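Local coordinates for NADH-rubredoxin oxidoreductase (Clostridium acetobutylicum, PDB 3KLJ), which catalyses the NADH-dependent reduction of rubredoxin through a bound FAD, passing electrons into the dioxygen-scavenging chains of an obligate anaerobe, at residues A[42-47]-A[70-75]; A[48-53]-A[62-67]; A[53-58]-A[134-139]. All blocks are in the same frame, centred on the assembly; numbering follows the deposited sequence.

From the N terminus, the chain leaves strand 35-38 into the loop 42-47, passes through 48-53 into helix 51-56, and returns through the irregular segment 62-67. There interaction 2 closes the smallest loop. A little further on, helix 69-74 meets the loop 42-47 in interaction 1, so the loop of interaction 1 encloses that of interaction 2. Backbone bonds of Pro45 with Ile66 and Tyr47 with Ile64 join the two. Interaction 3, from 53-58 to 134-139, closes a much longer loop and crosses both others along the chain. It ties the FAD-binding domain to helix 133-146 of the NADH-binding domain; Glu53 is common to interactions 2 and 3.

Interaction 1 of 3, residues A[42-47]-A[70-75]; sequences KYLPYY and DWYEKN
The hydroxyl of Tyr72 reaches Pro45 through one water, which accepts from Tyr72 OH at 2.7 Å and donates to Pro45 O at 2.6 Å. The water lies in the plane of the phenol ring, beyond its hydroxyl end, so the bridge fixes the outer end of a side chain whose root is on helix 69-74. Tyr72 CG stands anti to the carbonyl carbon (chi1 -63°), which directs the ring from the helix toward the loop 42-47. Pro45 comes to meet it from the opposite direction: Pro45 CG and Pro45 CD both lie 3.2 Å from Tyr72 OH. Leu44 takes the flank, sliding past the ring obliquely with Leu44 CG 3.6 Å from Tyr72 CE2 and its CD2 methyl a little further off the same ring carbon.

This corner belongs to the Rossmann-type FAD-binding domain of the glutathione reductase fold. Phe22, on helix 19-28, which follows a glycine-rich turn consistent with the GxGxxG motif of Rossmann folds, touches both Pro45 and Tyr72, while Val79, on the edge strand 78-80 of the parallel sheet, touches Leu44 and Tyr72. The tyrosine therefore bridges the loop after strand 35-38, the first helix and the outermost strand.

On the helix itself, Trp71 presents the edge of its indole to one face of the Tyr72 ring, with Trp71 CE3 3.7 Å above the centre of that ring. One turn on, Asn75 ND2 makes a weak bond to Trp71 O at 3.1 Å and lies over the rim of the indole face. Tyr43 OH and Lys42 NZ tie the same loop to the carboxylate of Asp134, at the start of helix 133-146.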
loop_
_atom_site.group_PDB
_atom_site.type_symbol
_atom_site.label_atom_id
_atom_site.label_comp_id
_atom_site.label_asym_id
_atom_site.label_seq_id
_atom_site.Cartn_x
_atom_site.Cartn_y
_atom_site.Cartn_z
ATOM N N LYS A 42 -0.813 -15.851 -11.679
ATOM C CA LYS A 42 -0.799 -17.316 -11.719
ATOM C C LYS A 42 -0.572 -17.945 -10.340
ATOM O O LYS A 42 -0.370 -19.159 -10.226
ATOM C CB LYS A 42 0.204 -17.841 -12.761
ATOM C CG LYS A 42 1.604 -17.261 -12.673
ATOM C CD LYS A 42 2.475 -17.758 -13.832
ATOM C CE LYS A 42 3.704 -16.870 -14.033
ATOM N NZ LYS A 42 3.340 -15.564 -14.656
ATOM N N TYR A 43 -0.632 -17.109 -9.305
ATOM C CA TYR A 43 -0.395 -17.529 -7.922
ATOM C C TYR A 43 -1.623 -17.292 -7.055
ATOM O O TYR A 43 -2.402 -16.363 -7.298
ATOM C CB TYR A 43 0.827 -16.787 -7.326
ATOM C CG TYR A 43 2.013 -16.748 -8.273
ATOM C CD1 TYR A 43 2.750 -17.904 -8.548
ATOM C CD2 TYR A 43 2.375 -15.565 -8.924
ATOM C CE1 TYR A 43 3.825 -17.880 -9.431
ATOM C CE2 TYR A 43 3.455 -15.531 -9.807
ATOM C CZ TYR A 43 4.172 -16.694 -10.057
ATOM O OH TYR A 43 5.240 -16.679 -10.924
ATOM N N LEU A 44 -1.798 -18.149 -6.055
ATOM C CA LEU A 44 -2.801 -17.946 -5.006
ATOM C C LEU A 44 -2.517 -16.657 -4.215
ATOM O O LEU A 44 -1.421 -16.099 -4.328
ATOM C CB LEU A 44 -2.810 -19.161 -4.074
ATOM C CG LEU A 44 -3.758 -20.346 -4.357
ATOM C CD1 LEU A 44 -4.588 -20.246 -5.643
ATOM C CD2 LEU A 44 -3.051 -21.687 -4.250
ATOM N N PRO A 45 -3.508 -16.165 -3.439
ATOM C CA PRO A 45 -3.280 -14.998 -2.596
ATOM C C PRO A 45 -2.010 -15.095 -1.757
ATOM O O PRO A 45 -1.785 -16.091 -1.070
ATOM C CB PRO A 45 -4.512 -14.986 -1.694
ATOM C CG PRO A 45 -5.598 -15.468 -2.597
ATOM C CD PRO A 45 -4.948 -16.480 -3.535
ATOM N N TYR A 46 -1.200 -14.045 -1.813
ATOM C CA TYR A 46 0.033 -14.005 -1.038
ATOM C C TYR A 46 0.195 -12.697 -0.278
ATOM O O TYR A 46 -0.433 -11.682 -0.622
ATOM C CB TYR A 46 1.241 -14.287 -1.929
ATOM C CG TYR A 46 1.395 -13.397 -3.148
ATOM C CD1 TYR A 46 0.868 -13.776 -4.391
ATOM C CD2 TYR A 46 2.101 -12.193 -3.073
ATOM C CE1 TYR A 46 1.037 -12.974 -5.527
ATOM C CE2 TYR A 46 2.273 -11.384 -4.193
ATOM C CZ TYR A 46 1.742 -11.782 -5.420
ATOM O OH TYR A 46 1.922 -10.976 -6.526
ATOM N N TYR A 47 1.020 -12.741 0.768
ATOM C CA TYR A 47 1.252 -11.586 1.633
ATOM C C TYR A 47 2.179 -10.616 0.907
ATOM O O TYR A 47 3.406 -10.611 1.121
ATOM C CB TYR A 47 1.854 -12.018 2.974
ATOM C CG TYR A 47 1.611 -11.016 4.082
ATOM C CD1 TYR A 47 2.522 -9.993 4.332
ATOM C CD2 TYR A 47 0.461 -11.085 4.870
ATOM C CE1 TYR A 47 2.297 -9.056 5.345
ATOM C CE2 TYR A 47 0.230 -10.163 5.887
ATOM C CZ TYR A 47 1.158 -9.154 6.119
ATOM O OH TYR A 47 0.936 -8.233 7.102
ATOM N N ASP A 70 -4.225 -26.805 -1.019
ATOM C CA ASP A 70 -5.074 -27.730 -0.273
ATOM C C ASP A 70 -6.156 -27.032 0.556
ATOM O O ASP A 70 -7.234 -27.586 0.764
ATOM C CB ASP A 70 -4.226 -28.637 0.623
ATOM C CG ASP A 70 -4.909 -29.953 0.925
ATOM O OD1 ASP A 70 -5.946 -30.244 0.290
ATOM O OD2 ASP A 70 -4.412 -30.693 1.793
ATOM N N TRP A 71 -5.874 -25.817 1.013
ATOM C CA TRP A 71 -6.839 -25.073 1.804
ATOM C C TRP A 71 -8.075 -24.707 0.986
ATOM O O TRP A 71 -9.200 -24.840 1.475
ATOM C CB TRP A 71 -6.192 -23.824 2.394
ATOM C CG TRP A 71 -7.060 -23.075 3.345
ATOM C CD1 TRP A 71 -7.153 -23.262 4.694
ATOM C CD2 TRP A 71 -7.955 -22.003 3.023
ATOM N NE1 TRP A 71 -8.054 -22.372 5.233
ATOM C CE2 TRP A 71 -8.562 -21.591 4.228
ATOM C CE3 TRP A 71 -8.307 -21.358 1.831
ATOM C CZ2 TRP A 71 -9.502 -20.559 4.279
ATOM C CZ3 TRP A 71 -9.237 -20.322 1.881
ATOM C CH2 TRP A 71 -9.822 -19.933 3.099
ATOM N N TYR A 72 -7.865 -24.236 -0.245
ATOM C CA TYR A 72 -8.973 -23.841 -1.129
ATOM C C TYR A 72 -9.806 -25.036 -1.572
ATOM O O TYR A 72 -11.025 -24.908 -1.755
ATOM C CB TYR A 72 -8.470 -23.063 -2.352
ATOM C CG TYR A 72 -7.804 -21.754 -1.999
ATOM C CD1 TYR A 72 -8.543 -20.579 -1.891
ATOM C CD2 TYR A 72 -6.428 -21.700 -1.750
ATOM C CE1 TYR A 72 -7.927 -19.377 -1.556
ATOM C CE2 TYR A 72 -5.802 -20.507 -1.402
ATOM C CZ TYR A 72 -6.553 -19.355 -1.309
ATOM O OH TYR A 72 -5.921 -18.191 -0.979
ATOM N N GLU A 73 -9.151 -26.186 -1.748
ATOM C CA GLU A 73 -9.835 -27.434 -2.104
ATOM C C GLU A 73 -10.642 -28.011 -0.937
ATOM O O GLU A 73 -11.814 -28.359 -1.103
ATOM C CB GLU A 73 -8.842 -28.480 -2.635
ATOM C CG GLU A 73 -8.491 -28.303 -4.109
ATOM C CD GLU A 73 -7.525 -29.353 -4.623
ATOM O OE1 GLU A 73 -7.640 -30.541 -4.236
ATOM O OE2 GLU A 73 -6.644 -28.987 -5.430
ATOM N N LYS A 74 -10.014 -28.108 0.239
ATOM C CA LYS A 74 -10.692 -28.563 1.455
ATOM C C LYS A 74 -11.923 -27.700 1.752
ATOM O O LYS A 74 -12.946 -28.198 2.215
ATOM C CB LYS A 74 -9.733 -28.530 2.650
ATOM C CG LYS A 74 -9.748 -29.794 3.502
ATOM C CD LYS A 74 -8.986 -30.938 2.819
ATOM C CE LYS A 74 -8.944 -32.206 3.669
ATOM N NZ LYS A 74 -10.263 -32.908 3.687
ATOM N N ASN A 75 -11.821 -26.405 1.469
ATOM C CA ASN A 75 -12.915 -25.473 1.730
ATOM C C ASN A 75 -13.817 -25.209 0.533
ATOM O O ASN A 75 -14.720 -24.368 0.605
ATOM C CB ASN A 75 -12.370 -24.164 2.293
ATOM C CG ASN A 75 -11.960 -24.290 3.739
ATOM O OD1 ASN A 75 -12.761 -24.683 4.589
ATOM N ND2 ASN A 75 -10.704 -23.970 4.029
HETATM O O HOH W 1 -3.215 -18.204 -0.740
#

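Interaction 2 of 3, residues A[48-53]-A[62-67]; sequences RPRLNE and DDILIK. With FAD (flavin-adenine dinucleotide), chain B.
Ile64 packs its two branches against different residues of 48-53. On the buried side the Ile64 and Leu51 side chains cross at about a right angle, Ile64 CD1 lying 3.9 Å from Leu51 CD2. Its other branch, anti to the carbonyl carbon, brings Ile64 CG2 to 3.8 Å from Arg50 CB, and the same methyl lies over the centre of one face of the Arg50 guanidinium. The outer side is polar and looser. Arg50 NH2 comes within 3.0 Å of Asp63 O, but the angle is too poor for a hydrogen bond. The firm partner of this arginine is Glu53: Arg50 NH1 to Glu53 OE2 is a 2.8 Å salt bridge, nearly straight at 165° and in the guanidinium plane. The exposed carboxylate of Asp63 has its own partner, OD2 accepting from the Ser60 amide. Two residues before Arg50, Arg48 serves the cofactor: its NE donates to FAD O2A at 2.7 Å, and its NH1 and NH2 are held by Glu41, Tyr46 and Tyr131 O. With Pro49 CB 3.5 Å from FAD N5, the turn before helix 51-56 lines the cofactor from diphosphate to isoalloxazine, as part of the FAD site of this flavoprotein.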
loop_
_atom_site.group_PDB
_atom_site.type_symbol
_atom_site.label_atom_id
_atom_site.label_comp_id
_atom_site.label_asym_id
_atom_site.label_seq_id
_atom_site.Cartn_x
_atom_site.Cartn_y
_atom_site.Cartn_z
ATOM N N ARG A 48 1.570 -9.814 0.038
ATOM C CA ARG A 48 2.287 -8.895 -0.852
ATOM C C ARG A 48 3.393 -8.026 -0.189
ATOM O O ARG A 48 4.445 -7.843 -0.802
ATOM C CB ARG A 48 1.286 -8.019 -1.631
ATOM C CG ARG A 48 1.869 -7.260 -2.847
ATOM C CD ARG A 48 0.761 -6.481 -3.617
ATOM N NE ARG A 48 -0.306 -7.381 -4.073
ATOM C CZ ARG A 48 -0.182 -8.265 -5.066
ATOM N NH1 ARG A 48 -1.202 -9.049 -5.389
ATOM N NH2 ARG A 48 0.955 -8.369 -5.744
ATOM N N PRO A 49 3.160 -7.482 1.041
ATOM C CA PRO A 49 4.229 -6.683 1.664
ATOM C C PRO A 49 5.554 -7.407 1.900
ATOM O O PRO A 49 6.550 -6.744 2.191
ATOM C CB PRO A 49 3.612 -6.241 3.007
ATOM C CG PRO A 49 2.124 -6.172 2.712
ATOM C CD PRO A 49 1.900 -7.382 1.810
ATOM N N ARG A 50 5.586 -8.731 1.753
ATOM C CA ARG A 50 6.830 -9.464 1.984
ATOM C C ARG A 50 7.626 -9.684 0.694
ATOM O O ARG A 50 8.607 -10.410 0.705
ATOM C CB ARG A 50 6.589 -10.795 2.708
ATOM C CG ARG A 50 5.644 -10.685 3.866
ATOM C CD ARG A 50 6.108 -11.411 5.087
ATOM N NE ARG A 50 5.935 -12.847 5.003
ATOM C CZ ARG A 50 6.928 -13.736 4.998
ATOM N NH1 ARG A 50 8.191 -13.348 5.060
ATOM N NH2 ARG A 50 6.649 -15.021 4.924
ATOM N N LEU A 51 7.210 -9.037 -0.397
ATOM C CA LEU A 51 7.919 -9.142 -1.676
ATOM C C LEU A 51 9.398 -8.742 -1.552
ATOM O O LEU A 51 10.258 -9.301 -2.238
ATOM C CB LEU A 51 7.202 -8.344 -2.780
ATOM C CG LEU A 51 5.951 -9.012 -3.378
ATOM C CD1 LEU A 51 5.237 -8.079 -4.340
ATOM C CD2 LEU A 51 6.280 -10.338 -4.072
ATOM N N ASN A 52 9.693 -7.801 -0.657
ATOM C CA ASN A 52 11.071 -7.402 -0.400
ATOM C C ASN A 52 11.932 -8.567 0.100
ATOM O O ASN A 52 13.135 -8.588 -0.127
ATOM C CB ASN A 52 11.123 -6.210 0.561
ATOM C CG ASN A 52 10.832 -4.891 -0.139
ATOM O OD1 ASN A 52 11.351 -4.631 -1.224
ATOM N ND2 ASN A 52 10.000 -4.057 0.476
ATOM N N GLU A 53 11.300 -9.546 0.749
ATOM C CA GLU A 53 11.999 -10.734 1.257
ATOM C C GLU A 53 12.333 -11.752 0.169
ATOM O O GLU A 53 13.280 -12.537 0.309
ATOM C CB GLU A 53 11.201 -11.405 2.373
ATOM C CG GLU A 53 10.975 -10.514 3.576
ATOM C CD GLU A 53 10.308 -11.239 4.718
ATOM O OE1 GLU A 53 10.823 -12.296 5.144
ATOM O OE2 GLU A 53 9.263 -10.747 5.198
ATOM N N ASP A 62 6.002 -19.745 -2.593
ATOM C CA ASP A 62 5.528 -20.672 -1.572
ATOM C C ASP A 62 5.691 -20.165 -0.136
ATOM O O ASP A 62 4.851 -20.458 0.716
ATOM C CB ASP A 62 6.215 -22.019 -1.763
ATOM C CG ASP A 62 6.224 -22.447 -3.218
ATOM O OD1 ASP A 62 5.122 -22.495 -3.818
ATOM O OD2 ASP A 62 7.319 -22.718 -3.764
ATOM N N ASP A 63 6.752 -19.390 0.114
ATOM C CA ASP A 63 7.029 -18.859 1.442
ATOM C C ASP A 63 6.138 -17.685 1.830
ATOM O O ASP A 63 6.100 -17.321 3.005
ATOM C CB ASP A 63 8.483 -18.403 1.563
ATOM C CG ASP A 63 9.458 -19.475 1.185
ATOM O OD1 ASP A 63 9.277 -20.632 1.620
ATOM O OD2 ASP A 63 10.405 -19.151 0.445
ATOM N N ILE A 64 5.455 -17.077 0.855
ATOM C CA ILE A 64 4.626 -15.900 1.142
ATOM C C ILE A 64 3.127 -16.061 0.864
ATOM O O ILE A 64 2.346 -15.145 1.141
ATOM C CB ILE A 64 5.165 -14.586 0.483
ATOM C CG1 ILE A 64 5.194 -14.687 -1.053
ATOM C CG2 ILE A 64 6.537 -14.194 1.078
ATOM C CD1 ILE A 64 5.285 -13.327 -1.745
ATOM N N LEU A 65 2.735 -17.217 0.322
ATOM C CA LEU A 65 1.316 -17.555 0.116
ATOM C C LEU A 65 0.574 -17.522 1.453
ATOM O O LEU A 65 1.092 -18.007 2.464
ATOM C CB LEU A 65 1.173 -18.960 -0.524
ATOM C CG LEU A 65 1.642 -19.175 -1.972
ATOM C CD1 LEU A 65 1.536 -20.649 -2.439
ATOM C CD2 LEU A 65 0.906 -18.247 -2.923
ATOM N N ILE A 66 -0.625 -16.947 1.459
ATOM C CA ILE A 66 -1.444 -16.927 2.676
ATOM C C ILE A 66 -1.931 -18.349 3.000
ATOM O O ILE A 66 -1.760 -18.844 4.122
ATOM C CB ILE A 66 -2.643 -15.925 2.600
ATOM C CG1 ILE A 66 -2.160 -14.485 2.340
ATOM C CG2 ILE A 66 -3.414 -15.949 3.914
ATOM C CD1 ILE A 66 -3.320 -13.440 2.013
ATOM N N LYS A 67 -2.542 -18.997 2.009
ATOM C CA LYS A 67 -2.951 -20.389 2.139
ATOM C C LYS A 67 -2.440 -21.159 0.945
ATOM O O LYS A 67 -2.377 -20.618 -0.163
ATOM C CB LYS A 67 -4.478 -20.518 2.201
ATOM C CG LYS A 67 -5.144 -19.759 3.347
ATOM C CD LYS A 67 -4.873 -20.378 4.712
ATOM C CE LYS A 67 -5.495 -19.495 5.789
ATOM N NZ LYS A 67 -5.246 -20.026 7.141
HETATM P PA FAD B . -3.841 -6.661 -4.146
HETATM O O1A FAD B . -3.249 -5.771 -5.206
HETATM O O2A FAD B . -2.810 -7.171 -3.167
HETATM O O5B FAD B . -4.594 -7.887 -4.838
HETATM C C5B FAD B . -5.500 -7.675 -5.905
HETATM C C4B FAD B . -5.406 -8.842 -6.887
HETATM O O4B FAD B . -6.402 -8.699 -7.899
HETATM C C3B FAD B . -4.057 -8.857 -7.601
HETATM O O3B FAD B . -3.493 -10.155 -7.501
HETATM C C2B FAD B . -4.367 -8.500 -9.042
HETATM O O2B FAD B . -3.559 -9.203 -9.960
HETATM C C1B FAD B . -5.824 -8.919 -9.174
HETATM N N9A FAD B . -6.558 -8.189 -10.224
HETATM C C8A FAD B . -6.399 -6.882 -10.601
HETATM N N7A FAD B . -7.273 -6.612 -11.599
HETATM C C5A FAD B . -7.993 -7.722 -11.861
HETATM C C6A FAD B . -9.005 -7.991 -12.784
HETATM N N6A FAD B . -9.234 -7.146 -13.791
HETATM N N1A FAD B . -9.556 -9.260 -12.820
HETATM C C2A FAD B . -9.115 -10.247 -11.958
HETATM N N3A FAD B . -8.104 -9.975 -11.055
HETATM C C4A FAD B . -7.553 -8.726 -11.004
HETATM N N1 FAD B . 0.911 -2.414 3.102
HETATM C C2 FAD B . 1.084 -2.182 4.450
HETATM O O2 FAD B . 0.110 -1.967 5.152
HETATM N N3 FAD B . 2.340 -2.220 5.021
HETATM C C4 FAD B . 3.440 -2.474 4.237
HETATM O O4 FAD B . 4.551 -2.485 4.776
HETATM C C4X FAD B . 3.284 -2.697 2.862
HETATM N N5 FAD B . 4.376 -2.965 2.051
HETATM C C5X FAD B . 4.212 -3.190 0.697
HETATM C C6 FAD B . 5.322 -3.454 -0.116
HETATM C C7 FAD B . 5.136 -3.692 -1.488
HETATM C C7M FAD B . 6.321 -3.974 -2.364
HETATM C C8 FAD B . 3.855 -3.652 -2.040
HETATM C C8M FAD B . 3.628 -3.896 -3.511
HETATM C C9 FAD B . 2.761 -3.383 -1.227
HETATM C C9A FAD B . 2.932 -3.156 0.142
HETATM N N10 FAD B . 1.829 -2.895 0.953
HETATM C C10 FAD B . 2.005 -2.669 2.304
HETATM C "C1'" FAD B . 0.460 -2.834 0.360
HETATM C "C2'" FAD B . -0.317 -4.120 0.545
HETATM O "O2'" FAD B . 0.332 -5.142 -0.183
HETATM C "C3'" FAD B . -1.712 -3.881 0.001
HETATM O "O3'" FAD B . -2.380 -2.933 0.813
HETATM C "C4'" FAD B . -2.557 -5.142 -0.055
HETATM O "O4'" FAD B . -1.908 -6.143 -0.829
HETATM C "C5'" FAD B . -3.883 -4.801 -0.723
HETATM O "O5'" FAD B . -4.565 -6.010 -0.939
HETATM P P FAD B . -5.714 -6.080 -2.035
HETATM O O1P FAD B . -6.317 -7.475 -2.017
HETATM O O2P FAD B . -6.718 -4.968 -1.847
HETATM O O3P FAD B . -4.985 -5.776 -3.443
#

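Interaction 3 of 3, residues A[53-58]-A[134-139]; sequences EIIAKN and DDALKI
The methyl of Ala136 is the bump of this contact, set in the shallow hollow between Ile54 and Ile55 on the facing helix. Ala136 CB lies 4.1 Å from Ile54 CG2 and 4.3 Å from Ile55 CD1. Because the alanine adds so little bulk, the two backbones can come close, and the CA atoms of Ile55 and Ala136 are 6.6 Å apart.

Ile55 supplies the answering bump. With CG1 anti to its carbonyl carbon (chi1 -67°) and the chain extended beyond, it reaches into the groove between Ala136 and Ile139, one turn further along helix 133-146. Its CG1 passes 4.1 Å from Ala136 O, and its tip meets the second isoleucine at 4.4 Å, from Ile55 CD1 to Ile139 CG2. Ile54 uses a different branch: its CG2 methyl faces the alanine while the CG1 arm bends off, carrying Ile54 CD1 against Ile64 CD1. All four residues are buried, and the side-chain contacts among them are apolar.

Polar groups lie off this interface. On another side of the helix, Lys57 NZ forms a salt bridge with Glu53 OE1 at 3.2 Å, approaching from above the carboxylate plane.

Around these four residues, Leu161 and Ile165 of helix 156-168 pack on Ile55, and Leu130 touches both Ala136 and Ile139, the latter also backed by Phe128 of strand 127-128. Helix 51-56 of the FAD-binding domain thus lies against two helices of the NADH-binding domain, 133-146 and 156-168, close to the edge of its parallel sheet.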
loop_
_atom_site.group_PDB
_atom_site.type_symbol
_atom_site.label_atom_id
_atom_site.label_comp_id
_atom_site.label_asym_id
_atom_site.label_seq_id
_atom_site.Cartn_x
_atom_site.Cartn_y
_atom_site.Cartn_z
ATOM N N GLU A 53 11.300 -9.546 0.749
ATOM C CA GLU A 53 11.999 -10.734 1.257
ATOM C C GLU A 53 12.333 -11.752 0.169
ATOM O O GLU A 53 13.280 -12.537 0.309
ATOM C CB GLU A 53 11.201 -11.405 2.373
ATOM C CG GLU A 53 10.975 -10.514 3.576
ATOM C CD GLU A 53 10.308 -11.239 4.718
ATOM O OE1 GLU A 53 10.823 -12.296 5.144
ATOM O OE2 GLU A 53 9.263 -10.747 5.198
ATOM N N ILE A 54 11.547 -11.742 -0.902
ATOM C CA ILE A 54 11.844 -12.535 -2.091
ATOM C C ILE A 54 13.205 -12.075 -2.629
ATOM O O ILE A 54 14.059 -12.889 -2.980
ATOM C CB ILE A 54 10.729 -12.370 -3.188
ATOM C CG1 ILE A 54 9.337 -12.719 -2.637
ATOM C CG2 ILE A 54 11.068 -13.154 -4.455
ATOM C CD1 ILE A 54 9.206 -14.102 -2.017
ATOM N N ILE A 55 13.401 -10.759 -2.647
ATOM C CA ILE A 55 14.668 -10.158 -3.042
ATOM C C ILE A 55 15.735 -10.346 -1.941
ATOM O O ILE A 55 16.770 -10.954 -2.193
ATOM C CB ILE A 55 14.478 -8.661 -3.438
ATOM C CG1 ILE A 55 13.630 -8.554 -4.716
ATOM C CG2 ILE A 55 15.826 -7.966 -3.633
ATOM C CD1 ILE A 55 12.867 -7.254 -4.864
ATOM N N ALA A 56 15.470 -9.859 -0.723
ATOM C CA ALA A 56 16.475 -9.874 0.359
ATOM C C ALA A 56 16.917 -11.254 0.880
ATOM O O ALA A 56 18.086 -11.435 1.238
ATOM C CB ALA A 56 16.030 -8.982 1.534
ATOM N N LYS A 57 15.989 -12.209 0.942
ATOM C CA LYS A 57 16.265 -13.516 1.556
ATOM C C LYS A 57 16.191 -14.683 0.580
ATOM O O LYS A 57 16.341 -15.848 0.986
ATOM C CB LYS A 57 15.309 -13.775 2.724
ATOM C CG LYS A 57 15.628 -13.010 4.027
ATOM C CD LYS A 57 14.469 -13.191 4.993
ATOM C CE LYS A 57 14.686 -12.468 6.317
ATOM N NZ LYS A 57 13.389 -12.426 7.044
ATOM N N ASN A 58 15.982 -14.373 -0.700
ATOM C CA ASN A 58 15.878 -15.403 -1.742
ATOM C C ASN A 58 14.726 -16.383 -1.460
ATOM O O ASN A 58 14.820 -17.574 -1.765
ATOM C CB ASN A 58 17.224 -16.139 -1.911
ATOM C CG ASN A 58 17.241 -17.082 -3.105
ATOM O OD1 ASN A 58 16.758 -16.746 -4.182
ATOM N ND2 ASN A 58 17.796 -18.271 -2.910
ATOM N N ASP A 134 6.004 -11.703 -9.788
ATOM C CA ASP A 134 6.752 -11.726 -11.053
ATOM C C ASP A 134 7.646 -10.490 -11.214
ATOM O O ASP A 134 8.747 -10.592 -11.752
ATOM C CB ASP A 134 5.810 -11.892 -12.250
ATOM C CG ASP A 134 5.313 -13.330 -12.419
ATOM O OD1 ASP A 134 5.879 -14.260 -11.806
ATOM O OD2 ASP A 134 4.341 -13.536 -13.170
ATOM N N ASP A 135 7.170 -9.338 -10.739
ATOM C CA ASP A 135 7.956 -8.104 -10.700
ATOM C C ASP A 135 9.244 -8.303 -9.904
ATOM O O ASP A 135 10.335 -7.997 -10.394
ATOM C CB ASP A 135 7.154 -6.960 -10.056
ATOM C CG ASP A 135 6.126 -6.337 -11.001
ATOM O OD1 ASP A 135 5.175 -5.709 -10.492
ATOM O OD2 ASP A 135 6.272 -6.450 -12.232
ATOM N N ALA A 136 9.102 -8.821 -8.681
ATOM C CA ALA A 136 10.240 -9.112 -7.817
ATOM C C ALA A 136 11.290 -9.948 -8.548
ATOM O O ALA A 136 12.462 -9.596 -8.537
ATOM C CB ALA A 136 9.791 -9.806 -6.537
ATOM N N LEU A 137 10.858 -11.030 -9.195
ATOM C CA LEU A 137 11.765 -11.907 -9.947
ATOM C C LEU A 137 12.499 -11.163 -11.060
ATOM O O LEU A 137 13.709 -11.315 -11.211
ATOM C CB LEU A 137 11.008 -13.108 -10.534
ATOM C CG LEU A 137 10.494 -14.217 -9.611
ATOM C CD1 LEU A 137 9.979 -15.379 -10.450
ATOM C CD2 LEU A 137 11.579 -14.705 -8.653
ATOM N N LYS A 138 11.761 -10.372 -11.839
ATOM C CA LYS A 138 12.350 -9.546 -12.897
ATOM C C LYS A 138 13.410 -8.588 -12.330
ATOM O O LYS A 138 14.489 -8.423 -12.912
ATOM C CB LYS A 138 11.265 -8.767 -13.650
ATOM C CG LYS A 138 10.423 -9.608 -14.605
ATOM C CD LYS A 138 9.382 -8.747 -15.320
ATOM C CE LYS A 138 8.182 -9.567 -15.782
ATOM N NZ LYS A 138 8.509 -10.520 -16.893
ATOM N N ILE A 139 13.100 -7.958 -11.199
ATOM C CA ILE A 139 14.075 -7.108 -10.512
ATOM C C ILE A 139 15.276 -7.916 -10.017
ATOM O O ILE A 139 16.418 -7.495 -10.202
ATOM C CB ILE A 139 13.444 -6.295 -9.344
ATOM C CG1 ILE A 139 12.445 -5.274 -9.898
ATOM C CG2 ILE A 139 14.532 -5.583 -8.560
ATOM C CD1 ILE A 139 11.306 -4.929 -8.956
#